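Amidohydrolase (Staphylococcus aureus, PDB 3NUR) probably hydrolyses carbon-nitrogen bonds of amide-type substrates at a metal-bearing site, as a TIM-barrel member of the amidohydrolase family. Local coordinates at residues Phe179-Tyr190 with Ile240-Ile251. Sequence-based numbering, arbitrary orientation.
Sequences FKTAENLDVPIY and IFDRYPKLNMII
Glu183 reaches from its helix into the turn Tyr244-Leu247, with CG anti to the backbone N (chi1 -165°) and the chain extended, and engages it through both carboxylate oxygens. Glu183 OE2 accepts Lys246 N at 2.9 Å through its anti lone pair. Glu183 OE1 lies at the edge of the Tyr244 ring, 3.3 Å from Tyr244 CD1, with carboxylate and ring planes 75° apart, and a water bridges it to Arg243 O. The Tyr244 ring is sandwiched: Lys180 CA sits over the centre of one face, 3.8 Å from the centroid, and Arg243 CB covers the other; Tyr244 OH is hydrogen-bonded to Asp176. Deeper in, Ile240 CD1 rests on a face of the Phe179 ring, Leu247 CD2 meets that ring's edge, and Met249 SE approaches Phe179 CE1 obliquely at 3.9 Å, a Met-aromatic contact. After the Schellman motif ending helix 176-185, the chains pair in parallel: Ile250 N donates to Ile189 O (2.9 Å), and Ile189 N to Asn248 O. On the sheet face opposite Ile189 and Met249, Ile250 CB makes an off-centre CH-pi contact with the Tyr190 ring. Neighbouring parallel strands with helices packed outside fit the beta/alpha repeats of this protein's TIM barrel, here with Tyr190 near the bound calcium.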
# COMPACT_ATOMS: atom_id res chain seq x y z
N PHE A 179 4.95 11.90 7.16
CA PHE A 179 3.93 12.46 6.28
C PHE A 179 4.38 13.80 5.71
O PHE A 179 4.14 14.05 4.53
CB PHE A 179 2.57 12.56 7.00
CG PHE A 179 2.17 11.20 7.52
CD1 PHE A 179 1.60 10.25 6.67
CD2 PHE A 179 2.42 10.84 8.84
CE1 PHE A 179 1.28 8.97 7.14
CE2 PHE A 179 2.10 9.56 9.31
CZ PHE A 179 1.55 8.63 8.46
N LYS A 180 5.03 14.65 6.54
CA LYS A 180 5.58 15.94 6.13
C LYS A 180 6.61 15.71 5.01
O LYS A 180 6.59 16.41 4.01
CB LYS A 180 6.26 16.62 7.33
CG LYS A 180 6.77 18.03 7.03
CD LYS A 180 7.32 18.66 8.31
CE LYS A 180 7.40 20.16 8.21
NZ LYS A 180 7.71 20.78 9.52
N THR A 181 7.45 14.68 5.17
CA THR A 181 8.49 14.32 4.21
C THR A 181 7.89 13.89 2.88
O THR A 181 8.29 14.40 1.84
CB THR A 181 9.48 13.33 4.84
OG1 THR A 181 10.07 13.95 5.98
CG2 THR A 181 10.56 12.91 3.89
N ALA A 182 6.87 12.99 2.93
CA ALA A 182 6.17 12.55 1.73
C ALA A 182 5.57 13.74 0.96
O ALA A 182 5.76 13.82 -0.25
CB ALA A 182 5.08 11.54 2.09
N GLU A 183 4.91 14.69 1.66
CA GLU A 183 4.33 15.85 0.96
C GLU A 183 5.43 16.71 0.30
O GLU A 183 5.31 17.07 -0.87
CB GLU A 183 3.45 16.69 1.88
CG GLU A 183 2.56 17.64 1.09
CD GLU A 183 2.01 18.86 1.82
OE1 GLU A 183 2.69 19.39 2.72
OE2 GLU A 183 0.89 19.30 1.45
N ASN A 184 6.52 16.98 1.05
CA ASN A 184 7.68 17.75 0.59
C ASN A 184 8.29 17.12 -0.66
O ASN A 184 8.66 17.84 -1.58
CB ASN A 184 8.73 17.86 1.69
CG ASN A 184 8.47 18.97 2.70
OD1 ASN A 184 7.56 19.80 2.55
ND2 ASN A 184 9.30 19.03 3.75
N LEU A 185 8.38 15.78 -0.69
CA LEU A 185 8.94 15.04 -1.82
C LEU A 185 7.93 14.82 -2.96
O LEU A 185 8.33 14.37 -4.04
CB LEU A 185 9.52 13.71 -1.36
CG LEU A 185 10.69 13.76 -0.36
CD1 LEU A 185 10.90 12.39 0.29
CD2 LEU A 185 11.97 14.25 -1.02
N ASP A 186 6.63 15.16 -2.73
CA ASP A 186 5.53 14.99 -3.71
C ASP A 186 5.36 13.52 -4.14
O ASP A 186 5.21 13.20 -5.33
CB ASP A 186 5.70 15.94 -4.92
CG ASP A 186 4.42 16.22 -5.68
OD1 ASP A 186 3.33 16.19 -5.05
OD2 ASP A 186 4.51 16.52 -6.89
N VAL A 187 5.42 12.62 -3.15
CA VAL A 187 5.29 11.18 -3.42
C VAL A 187 4.22 10.57 -2.50
O VAL A 187 4.06 11.06 -1.38
CB VAL A 187 6.63 10.41 -3.32
CG1 VAL A 187 7.61 10.83 -4.42
CG2 VAL A 187 7.25 10.53 -1.92
N PRO A 188 3.52 9.48 -2.92
CA PRO A 188 2.51 8.89 -2.03
C PRO A 188 3.09 7.86 -1.04
O PRO A 188 4.23 7.39 -1.18
CB PRO A 188 1.57 8.19 -3.02
CG PRO A 188 2.49 7.72 -4.12
CD PRO A 188 3.56 8.78 -4.23
N ILE A 189 2.28 7.50 -0.05
CA ILE A 189 2.60 6.44 0.92
C ILE A 189 1.51 5.37 0.75
O ILE A 189 0.33 5.67 0.87
CB ILE A 189 2.65 6.94 2.40
CG1 ILE A 189 3.79 7.96 2.65
CG2 ILE A 189 2.73 5.76 3.36
CD1 ILE A 189 3.66 8.70 3.97
N TYR A 190 1.91 4.13 0.48
CA TYR A 190 0.99 3.00 0.39
C TYR A 190 0.93 2.40 1.80
O TYR A 190 1.98 2.03 2.34
CB TYR A 190 1.53 1.94 -0.62
CG TYR A 190 0.49 0.99 -1.19
CD1 TYR A 190 0.28 0.90 -2.56
CD2 TYR A 190 -0.26 0.15 -0.36
CE1 TYR A 190 -0.67 0.04 -3.10
CE2 TYR A 190 -1.20 -0.74 -0.89
CZ TYR A 190 -1.40 -0.79 -2.26
OH TYR A 190 -2.37 -1.61 -2.79
N ILE A 240 -3.88 15.03 9.43
CA ILE A 240 -2.67 14.94 8.60
C ILE A 240 -2.91 15.62 7.22
O ILE A 240 -2.04 16.34 6.73
CB ILE A 240 -2.24 13.44 8.44
CG1 ILE A 240 -1.43 12.98 9.70
CG2 ILE A 240 -1.44 13.20 7.12
CD1 ILE A 240 -1.17 11.49 9.76
N PHE A 241 -4.09 15.40 6.63
CA PHE A 241 -4.41 15.95 5.32
C PHE A 241 -4.83 17.43 5.32
O PHE A 241 -4.95 18.01 4.25
CB PHE A 241 -5.37 15.04 4.55
CG PHE A 241 -4.88 13.61 4.48
CD1 PHE A 241 -4.00 13.21 3.48
CD2 PHE A 241 -5.31 12.66 5.40
CE1 PHE A 241 -3.55 11.89 3.41
CE2 PHE A 241 -4.85 11.35 5.35
CZ PHE A 241 -3.98 10.97 4.35
N ASP A 242 -4.99 18.02 6.51
CA ASP A 242 -5.22 19.46 6.66
C ASP A 242 -3.84 20.12 6.78
O ASP A 242 -3.62 21.15 6.15
CB ASP A 242 -6.10 19.76 7.88
CG ASP A 242 -7.57 19.52 7.64
OD1 ASP A 242 -7.95 19.22 6.48
OD2 ASP A 242 -8.35 19.59 8.61
N ARG A 243 -2.90 19.48 7.53
CA ARG A 243 -1.52 19.95 7.68
C ARG A 243 -0.77 19.79 6.35
O ARG A 243 -0.01 20.69 5.97
CB ARG A 243 -0.78 19.14 8.77
CG ARG A 243 -1.13 19.58 10.18
CD ARG A 243 -0.21 19.02 11.26
NE ARG A 243 -0.26 17.55 11.40
CZ ARG A 243 -1.28 16.86 11.91
NH1 ARG A 243 -2.40 17.48 12.28
NH2 ARG A 243 -1.21 15.54 12.02
N TYR A 244 -0.98 18.65 5.65
CA TYR A 244 -0.31 18.30 4.38
C TYR A 244 -1.35 18.04 3.28
O TYR A 244 -1.61 16.89 2.92
CB TYR A 244 0.66 17.10 4.61
CG TYR A 244 1.53 17.31 5.82
CD1 TYR A 244 2.38 18.42 5.90
CD2 TYR A 244 1.43 16.49 6.94
CE1 TYR A 244 3.11 18.69 7.06
CE2 TYR A 244 2.19 16.72 8.08
CZ TYR A 244 3.03 17.82 8.13
OH TYR A 244 3.76 18.07 9.25
N PRO A 245 -2.02 19.12 2.80
CA PRO A 245 -3.13 18.94 1.84
C PRO A 245 -2.79 18.37 0.47
O PRO A 245 -3.70 17.92 -0.23
CB PRO A 245 -3.75 20.35 1.74
CG PRO A 245 -2.63 21.27 2.07
CD PRO A 245 -1.87 20.55 3.16
N LYS A 246 -1.51 18.37 0.09
CA LYS A 246 -1.09 17.81 -1.20
C LYS A 246 -0.71 16.34 -1.08
O LYS A 246 -0.42 15.69 -2.08
CB LYS A 246 0.08 18.62 -1.80
CG LYS A 246 -0.30 20.04 -2.19
CD LYS A 246 0.83 20.78 -2.92
CE LYS A 246 1.94 21.30 -2.02
NZ LYS A 246 3.05 20.31 -1.86
N LEU A 247 -0.67 15.80 0.15
CA LEU A 247 -0.32 14.41 0.39
C LEU A 247 -1.38 13.44 -0.14
O LEU A 247 -2.57 13.66 0.08
CB LEU A 247 -0.12 14.15 1.92
CG LEU A 247 0.20 12.68 2.34
CD1 LEU A 247 1.55 12.22 1.80
CD2 LEU A 247 0.11 12.50 3.83
N ASN A 248 -0.93 12.36 -0.80
CA ASN A 248 -1.80 11.26 -1.22
C ASN A 248 -1.34 9.96 -0.60
O ASN A 248 -0.15 9.68 -0.51
CB ASN A 248 -1.87 11.07 -2.73
CG ASN A 248 -2.46 12.24 -3.44
OD1 ASN A 248 -3.61 12.63 -3.22
ND2 ASN A 248 -1.65 12.85 -4.28
N MSE A 249 -2.30 9.16 -0.19
CA MSE A 249 -2.00 7.83 0.29
C MSE A 249 -2.68 6.80 -0.57
O MSE A 249 -3.62 7.15 -1.29
CB MSE A 249 -2.29 7.72 1.78
CG MSE A 249 -1.16 8.46 2.52
SE MSE A 249 -1.34 8.37 4.27
CE MSE A 249 -0.82 6.46 4.46
N ILE A 250 -2.15 5.57 -0.58
CA ILE A 250 -2.73 4.47 -1.35
C ILE A 250 -3.09 3.33 -0.38
O ILE A 250 -2.32 3.02 0.53
CB ILE A 250 -1.80 3.96 -2.48
CG1 ILE A 250 -1.15 5.13 -3.28
CG2 ILE A 250 -2.58 3.01 -3.42
CD1 ILE A 250 0.07 4.71 -4.13
N ILE A 251 -4.26 2.72 -0.57
CA ILE A 251 -4.70 1.56 0.19
C ILE A 251 -5.22 0.51 -0.77
O ILE A 251 -5.85 0.84 -1.76
CB ILE A 251 -5.72 1.88 1.31
CG1 ILE A 251 -6.96 2.65 0.76
CG2 ILE A 251 -5.00 2.58 2.51
CD1 ILE A 251 -8.04 2.99 1.87
O HOH W 1 1.72 21.64 3.97
O HOH W 2 5.72 19.94 -2.69
O HOH W 3 2.28 15.48 -2.51
O HOH W 4 2.08 12.87 -1.69